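Local coordinates for protein BrkA translocator (Bordetella pertussis, PDB 3QQ2) that forms the outer-membrane beta-barrel pore that translocates the passenger domain of BrkA, which inhibits classical complement activation, to the bacterial surface, at residues A[100-108]-A[141-149]; A[163-171]-A[180-188]. The protein carries 1 engineered substitution. All coordinates share one frame; numbering follows the deposited sequence.

Contact 1. Residues A[100-108]-A[141-149]; sequences GDGGYYLDT and SLEGGRRFE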
# COMPACT_ATOMS: atom_id res chain seq x y z
N GLY A 100 -18.43 -33.82 -31.81
CA GLY A 100 -18.87 -34.24 -33.13
C GLY A 100 -18.73 -35.72 -33.33
O GLY A 100 -17.90 -36.39 -32.68
N ASP A 101 -19.56 -36.25 -34.24
CA ASP A 101 -19.44 -37.64 -34.70
C ASP A 101 -18.08 -37.79 -35.37
O ASP A 101 -17.38 -38.78 -35.16
CB ASP A 101 -20.56 -38.00 -35.69
CG ASP A 101 -21.94 -38.07 -35.03
OD1 ASP A 101 -22.93 -38.30 -35.76
OD2 ASP A 101 -22.03 -37.89 -33.79
N GLY A 102 -17.70 -36.77 -36.14
CA GLY A 102 -16.46 -36.77 -36.92
C GLY A 102 -15.21 -36.62 -36.08
O GLY A 102 -14.11 -36.88 -36.56
N GLY A 103 -15.37 -36.18 -34.83
CA GLY A 103 -14.23 -36.06 -33.90
C GLY A 103 -13.84 -34.67 -33.43
O GLY A 103 -12.89 -34.51 -32.67
N TYR A 104 -14.57 -33.66 -33.88
CA TYR A 104 -14.33 -32.30 -33.46
C TYR A 104 -14.98 -32.08 -32.11
O TYR A 104 -16.11 -32.55 -31.88
CB TYR A 104 -14.93 -31.31 -34.45
CG TYR A 104 -14.11 -31.09 -35.70
CD1 TYR A 104 -14.27 -31.91 -36.84
CD2 TYR A 104 -13.17 -30.06 -35.77
CE1 TYR A 104 -13.52 -31.70 -38.00
CE2 TYR A 104 -12.41 -29.84 -36.93
CZ TYR A 104 -12.59 -30.66 -38.03
OH TYR A 104 -11.83 -30.43 -39.15
N TYR A 105 -14.29 -31.39 -31.21
CA TYR A 105 -14.92 -30.93 -29.98
C TYR A 105 -14.68 -29.45 -29.80
O TYR A 105 -13.75 -28.90 -30.35
CB TYR A 105 -14.43 -31.72 -28.76
CG TYR A 105 -13.05 -31.37 -28.24
CD1 TYR A 105 -11.89 -31.72 -28.95
CD2 TYR A 105 -12.89 -30.73 -27.01
CE1 TYR A 105 -10.59 -31.43 -28.47
CE2 TYR A 105 -11.61 -30.43 -26.51
CZ TYR A 105 -10.46 -30.78 -27.25
OH TYR A 105 -9.19 -30.49 -26.78
N LEU A 106 -15.55 -28.78 -29.06
CA LEU A 106 -15.19 -27.48 -28.53
C LEU A 106 -15.96 -27.12 -27.28
O LEU A 106 -17.16 -27.36 -27.20
CB LEU A 106 -15.28 -26.36 -29.60
CG LEU A 106 -16.44 -26.00 -30.52
CD1 LEU A 106 -17.74 -25.66 -29.80
CD2 LEU A 106 -15.97 -24.81 -31.33
N ASP A 107 -15.26 -26.55 -26.31
CA ASP A 107 -15.96 -26.01 -25.14
C ASP A 107 -15.66 -24.55 -24.97
O ASP A 107 -14.54 -24.09 -25.18
CB ASP A 107 -15.60 -26.73 -23.85
CG ASP A 107 -14.74 -27.92 -24.08
OD1 ASP A 107 -15.26 -28.98 -24.49
OD2 ASP A 107 -13.53 -27.81 -23.85
N THR A 108 -16.70 -23.83 -24.56
CA THR A 108 -16.54 -22.48 -24.06
C THR A 108 -17.06 -22.44 -22.64
O THR A 108 -18.03 -23.13 -22.33
CB THR A 108 -17.30 -21.48 -24.91
OG1 THR A 108 -17.07 -20.18 -24.37
CG2 THR A 108 -18.82 -21.78 -24.91
N SER A 141 -13.07 -18.82 -21.64
CA SER A 141 -12.16 -19.56 -22.48
C SER A 141 -12.92 -20.29 -23.53
O SER A 141 -14.09 -20.62 -23.38
CB SER A 141 -11.36 -20.55 -21.67
OG SER A 141 -12.24 -21.57 -21.23
N LEU A 142 -12.22 -20.56 -24.61
CA LEU A 142 -12.79 -21.22 -25.74
C LEU A 142 -11.73 -22.18 -26.22
O LEU A 142 -10.56 -21.81 -26.37
CB LEU A 142 -13.17 -20.22 -26.83
CG LEU A 142 -13.90 -20.69 -28.09
CD1 LEU A 142 -12.90 -21.22 -29.08
CD2 LEU A 142 -15.02 -21.71 -27.81
N GLU A 143 -12.15 -23.41 -26.45
CA GLU A 143 -11.25 -24.49 -26.70
C GLU A 143 -11.86 -25.44 -27.68
O GLU A 143 -13.04 -25.71 -27.62
CB GLU A 143 -11.02 -25.21 -25.41
CG GLU A 143 -10.33 -26.50 -25.57
CD GLU A 143 -10.28 -27.22 -24.26
OE1 GLU A 143 -10.57 -28.43 -24.24
OE2 GLU A 143 -9.98 -26.55 -23.24
N GLY A 144 -11.03 -25.93 -28.59
CA GLY A 144 -11.45 -26.90 -29.62
C GLY A 144 -10.34 -27.87 -30.02
O GLY A 144 -9.20 -27.77 -29.55
N GLY A 145 -10.68 -28.83 -30.89
CA GLY A 145 -9.71 -29.82 -31.33
C GLY A 145 -10.31 -31.04 -32.00
O GLY A 145 -11.53 -31.22 -32.02
N ARG A 146 -9.44 -31.87 -32.56
CA ARG A 146 -9.87 -33.03 -33.31
C ARG A 146 -9.18 -34.31 -32.87
O ARG A 146 -8.00 -34.29 -32.51
CB ARG A 146 -9.65 -32.81 -34.79
CG ARG A 146 -10.37 -33.82 -35.63
CD ARG A 146 -10.55 -33.32 -37.04
NE ARG A 146 -11.17 -34.34 -37.89
CZ ARG A 146 -11.22 -34.27 -39.21
NH1 ARG A 146 -10.70 -33.23 -39.86
NH2 ARG A 146 -11.80 -35.25 -39.89
N ARG A 147 -9.92 -35.41 -32.93
CA ARG A 147 -9.41 -36.74 -32.57
C ARG A 147 -9.28 -37.54 -33.84
O ARG A 147 -10.25 -37.74 -34.55
CB ARG A 147 -10.38 -37.45 -31.62
CG ARG A 147 -9.75 -38.52 -30.75
CD ARG A 147 -10.57 -38.74 -29.48
NE ARG A 147 -10.04 -39.78 -28.59
CZ ARG A 147 -9.98 -41.08 -28.88
NH1 ARG A 147 -10.38 -41.55 -30.07
NH2 ARG A 147 -9.49 -41.94 -27.99
N PHE A 148 -8.05 -37.95 -34.14
CA PHE A 148 -7.79 -38.79 -35.29
C PHE A 148 -7.45 -40.14 -34.70
O PHE A 148 -6.49 -40.25 -33.92
CB PHE A 148 -6.62 -38.26 -36.11
CG PHE A 148 -6.84 -36.90 -36.66
CD1 PHE A 148 -6.30 -35.78 -36.03
CD2 PHE A 148 -7.62 -36.71 -37.80
CE1 PHE A 148 -6.52 -34.49 -36.53
CE2 PHE A 148 -7.85 -35.42 -38.31
CZ PHE A 148 -7.30 -34.31 -37.68
N GLU A 149 -8.25 -41.15 -35.03
CA GLU A 149 -7.95 -42.49 -34.58
C GLU A 149 -6.88 -43.10 -35.49
O GLU A 149 -6.80 -42.76 -36.67
CB GLU A 149 -9.20 -43.35 -34.55
CG GLU A 149 -9.26 -44.28 -33.34
CD GLU A 149 -10.07 -43.70 -32.19
OE1 GLU A 149 -10.73 -42.65 -32.37
OE2 GLU A 149 -10.05 -44.29 -31.09

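Contact 2. Residues A[163-171]-A[180-188]; sequences MLWRTSGKR and VKVDANTAT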
# COMPACT_ATOMS: atom_id res chain seq x y z
N MET A 163 -7.79 -18.19 -24.00
CA MET A 163 -8.35 -17.88 -22.69
C MET A 163 -8.26 -16.36 -22.42
O MET A 163 -7.22 -15.75 -22.64
CB MET A 163 -7.62 -18.70 -21.62
CG MET A 163 -7.67 -18.16 -20.21
SD MET A 163 -8.80 -19.09 -19.15
CE MET A 163 -8.51 -18.28 -17.58
N LEU A 164 -9.37 -15.76 -21.99
CA LEU A 164 -9.41 -14.34 -21.63
C LEU A 164 -9.81 -14.23 -20.17
O LEU A 164 -10.71 -14.93 -19.73
CB LEU A 164 -10.41 -13.54 -22.49
CG LEU A 164 -10.45 -13.56 -24.03
CD1 LEU A 164 -11.20 -12.34 -24.62
CD2 LEU A 164 -9.07 -13.68 -24.70
N TRP A 165 -9.15 -13.37 -19.42
CA TRP A 165 -9.65 -13.09 -18.09
C TRP A 165 -9.28 -11.72 -17.54
O TRP A 165 -8.23 -11.17 -17.90
CB TRP A 165 -9.24 -14.18 -17.12
CG TRP A 165 -7.82 -14.29 -16.92
CD1 TRP A 165 -6.98 -15.09 -17.59
CD2 TRP A 165 -7.04 -13.57 -15.96
NE1 TRP A 165 -5.71 -14.94 -17.12
CE2 TRP A 165 -5.71 -14.01 -16.12
CE3 TRP A 165 -7.33 -12.60 -15.00
CZ2 TRP A 165 -4.66 -13.50 -15.34
CZ3 TRP A 165 -6.28 -12.09 -14.22
CH2 TRP A 165 -4.97 -12.55 -14.39
N ARG A 166 -10.16 -11.19 -16.67
CA ARG A 166 -9.90 -9.94 -16.00
C ARG A 166 -10.03 -10.05 -14.51
O ARG A 166 -10.91 -10.70 -13.98
CB ARG A 166 -10.75 -8.77 -16.51
CG ARG A 166 -9.96 -7.43 -16.35
CD ARG A 166 -10.78 -6.17 -16.00
NE ARG A 166 -11.16 -5.38 -17.18
CZ ARG A 166 -12.40 -5.32 -17.69
NH1 ARG A 166 -13.42 -5.98 -17.13
NH2 ARG A 166 -12.63 -4.57 -18.76
N THR A 167 -9.14 -9.36 -13.83
CA THR A 167 -9.17 -9.18 -12.41
C THR A 167 -9.50 -7.71 -12.18
O THR A 167 -9.19 -6.88 -13.04
CB THR A 167 -7.79 -9.58 -11.85
OG1 THR A 167 -7.97 -10.68 -10.95
CG2 THR A 167 -7.04 -8.41 -11.17
N SER A 168 -10.17 -7.40 -11.07
CA SER A 168 -10.58 -6.02 -10.76
C SER A 168 -9.52 -5.34 -9.92
O SER A 168 -8.71 -6.01 -9.27
CB SER A 168 -11.93 -5.98 -10.04
OG SER A 168 -11.83 -6.45 -8.70
N GLY A 169 -9.52 -4.01 -9.93
CA GLY A 169 -8.57 -3.22 -9.16
C GLY A 169 -9.17 -2.62 -7.91
O GLY A 169 -10.38 -2.75 -7.68
N LYS A 170 -8.33 -1.99 -7.09
CA LYS A 170 -8.71 -1.20 -5.91
C LYS A 170 -7.56 -0.27 -5.59
O LYS A 170 -6.40 -0.63 -5.81
CB LYS A 170 -8.98 -2.09 -4.68
CG LYS A 170 -10.45 -2.42 -4.44
CD LYS A 170 -10.65 -3.21 -3.15
CE LYS A 170 -12.16 -3.47 -2.86
NZ LYS A 170 -12.42 -4.28 -1.61
N ARG A 171 -7.87 0.92 -5.07
CA ARG A 171 -6.86 1.93 -4.74
C ARG A 171 -7.44 3.01 -3.83
O ARG A 171 -8.45 3.63 -4.17
CB ARG A 171 -6.32 2.58 -6.02
CG ARG A 171 -5.33 3.75 -5.83
CD ARG A 171 -5.42 4.69 -7.03
NE ARG A 171 -5.98 3.97 -8.17
CZ ARG A 171 -6.25 4.49 -9.36
NH1 ARG A 171 -6.02 5.79 -9.60
NH2 ARG A 171 -6.76 3.71 -10.32
N VAL A 180 -1.77 3.36 -1.96
CA VAL A 180 -1.88 1.92 -2.21
C VAL A 180 -2.74 1.66 -3.44
O VAL A 180 -3.89 2.08 -3.50
CB VAL A 180 -2.49 1.17 -1.00
CG1 VAL A 180 -3.77 1.86 -0.49
CG2 VAL A 180 -2.77 -0.29 -1.36
N LYS A 181 -2.17 0.97 -4.41
CA LYS A 181 -2.91 0.60 -5.59
C LYS A 181 -2.83 -0.92 -5.84
O LYS A 181 -1.76 -1.51 -5.80
CB LYS A 181 -2.43 1.40 -6.81
CG LYS A 181 -2.99 0.95 -8.16
CD LYS A 181 -2.29 1.65 -9.33
CE LYS A 181 -0.79 1.34 -9.38
NZ LYS A 181 0.05 2.55 -9.72
N VAL A 182 -3.99 -1.54 -6.03
CA VAL A 182 -4.05 -2.89 -6.55
C VAL A 182 -4.40 -2.71 -8.01
O VAL A 182 -5.34 -1.99 -8.34
CB VAL A 182 -5.17 -3.74 -5.90
CG1 VAL A 182 -4.94 -5.21 -6.22
CG2 VAL A 182 -5.24 -3.53 -4.39
N ASP A 183 -3.66 -3.36 -8.89
CA ASP A 183 -3.91 -3.17 -10.30
C ASP A 183 -4.89 -4.16 -10.86
O ASP A 183 -4.79 -5.36 -10.62
CB ASP A 183 -2.60 -3.23 -11.07
CG ASP A 183 -2.08 -1.86 -11.40
OD1 ASP A 183 -0.90 -1.77 -11.78
OD2 ASP A 183 -2.84 -0.88 -11.30
N ALA A 184 -5.86 -3.64 -11.61
CA ALA A 184 -6.73 -4.46 -12.44
C ALA A 184 -5.97 -4.91 -13.69
O ALA A 184 -6.04 -4.28 -14.76
CB ALA A 184 -8.00 -3.70 -12.83
N ASN A 185 -5.22 -6.00 -13.56
CA ASN A 185 -4.67 -6.67 -14.73
C ASN A 185 -5.75 -7.44 -15.51
O ASN A 185 -6.76 -7.83 -14.95
CB ASN A 185 -3.53 -7.60 -14.30
CG ASN A 185 -3.95 -8.56 -13.19
OD1 ASN A 185 -3.32 -8.58 -12.13
ND2 ASN A 185 -5.01 -9.34 -13.43
N THR A 186 -5.51 -7.64 -16.80
CA THR A 186 -6.46 -8.21 -17.75
C THR A 186 -5.66 -8.97 -18.82
O THR A 186 -4.90 -8.36 -19.57
CB THR A 186 -7.35 -7.10 -18.40
OG1 THR A 186 -7.91 -7.55 -19.63
CG2 THR A 186 -6.56 -5.84 -18.68
N ALA A 187 -5.82 -10.30 -18.88
CA ALA A 187 -4.87 -11.17 -19.64
C ALA A 187 -5.42 -12.20 -20.65
O ALA A 187 -6.28 -13.02 -20.31
CB ALA A 187 -3.92 -11.89 -18.65
N THR A 188 -4.87 -12.18 -21.86
CA THR A 188 -5.08 -13.24 -22.87
C THR A 188 -4.09 -14.42 -22.78
O THR A 188 -2.92 -14.24 -22.44
CB THR A 188 -5.06 -12.64 -24.30
OG1 THR A 188 -6.36 -12.10 -24.60
CG2 THR A 188 -4.73 -13.70 -25.35

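Contact 1. Residues A[100-108]-A[141-149]
Backbone bonds pair Tyr-105 with Gly-145 and Asp-107 with Glu-143, each residue giving its N-H and taking one on its O, in an antiparallel ladder whose strand axes run at 173°. Tyr-105 N reaches Gly-145 O at 2.9 Å, and Glu-143 N reaches Asp-107 O at 2.8 Å. Gly-103, with a positive phi that suits a residue lacking a side chain, turns its O to Arg-147 N (3.1 Å) and extends the ladder toward the tight turn. At the far end the hydroxyl of Thr-108 gives a hydrogen bond to Ser-141 O.

The aromatic contacts lie on both faces. Tyr-105 has chi1 77°, which folds its ring across to the other strand, with Gly-144 C over one face, while CE1 comes within 3.4 Å of Gly-145 CA. Gly-145, with no side chain on the Tyr-105 face, leaves space for this, and the two form an aromatic-glycine pairing that resembles the mortise-tenon joint of autotransporter barrels. On the other face the extended Arg-146 lays its CD over the Tyr-104 ring, 3.7 Å from the centroid, a CH-pi contact, while its guanidinium lies 27° from the ring plane, between Tyr-104 CE1 and the Phe-148 ring.

Charge is gathered beside Tyr-105. The carboxylates of Asp-107 and Glu-143 lie alongside one another, OD2 to OE1 at 3.0 Å, with no hydrogen bond between them; Glu-143 OE1 also meets the Tyr-105 ring at its edge. Such crowding may raise the affinity of one group for a proton, the more so as Glu-161 adds a third carboxylate.

These paired strands, 104-120 and 130-149, form a hairpin in the barrel wall. Strand 86-100 flanks it through Tyr-98 and Ala-97, and strand 154-173 through Gln-159 and Met-163.

Contact 2. Residues A[163-171]-A[180-188]
Trp-165 lays its indole over Ala-187, whose CB lies 3.8 Å from CZ2 on one face of the ring. With chi1 64° the indole swings across to the partner strand, where a methyl group is small enough to pass beneath it. Asn-185 meets the six-membered ring at CZ3, obliquely, with its amide plane turned 81° from the ring and ND2 3.1 Å from CZ3. The same ND2 also lies against Thr-167 CB and CG2, so the amide crosses both side chains.

On the opposite face Leu-164 runs alongside Thr-188, and Arg-166 alongside Thr-186, with Arg-166 CG 3.3 Å from Thr-186 CB; beyond CG the chain bends at chi2 and chi3. This is the end of the antiparallel barrel hairpin that probably lies toward the cell exterior, where strand 154-173 pairs first with 186-201 and then with 178-182. The ladder is interrupted at Ala-184, the centre of an inverse gamma turn, whose CB fills in beside Gly-169 N and Thr-167 O. Bonds resume past it: Lys-170 and Val-182 exchange two, including Val-182 N to Lys-170 O at 2.6 Å. There Arg-171 and Lys-181 point the same way, their aliphatic parts touching (CG to CB, 3.9 Å) while their charged ends stay apart. Lys-181 also pairs in an antiparallel ladder with a strand of the second subunit, and Ser-168 OG bonds to Ser-136 N on strand 130-149.

In the fold
Both contacts lie in the barrel wall, more surface than core, with centres about 31 Å apart along neighbouring hairpins. Strand 130-149 belongs to contact 1 and strand 154-173 to contact 2; they are adjacent, and the two contacts meet where Ser-141 CB packs on Met-163 SD. Contact 1 sits at the end carrying the short turn, probably periplasmic, and keeps a continuous ladder with carboxylates crowded on one face. Contact 2 lies toward the opposite end, probably the extracellular one, where its ladder is broken and a second subunit approaches. An aromatic ring over small residues recurs in both: a glycine in the first, an alanine in the second.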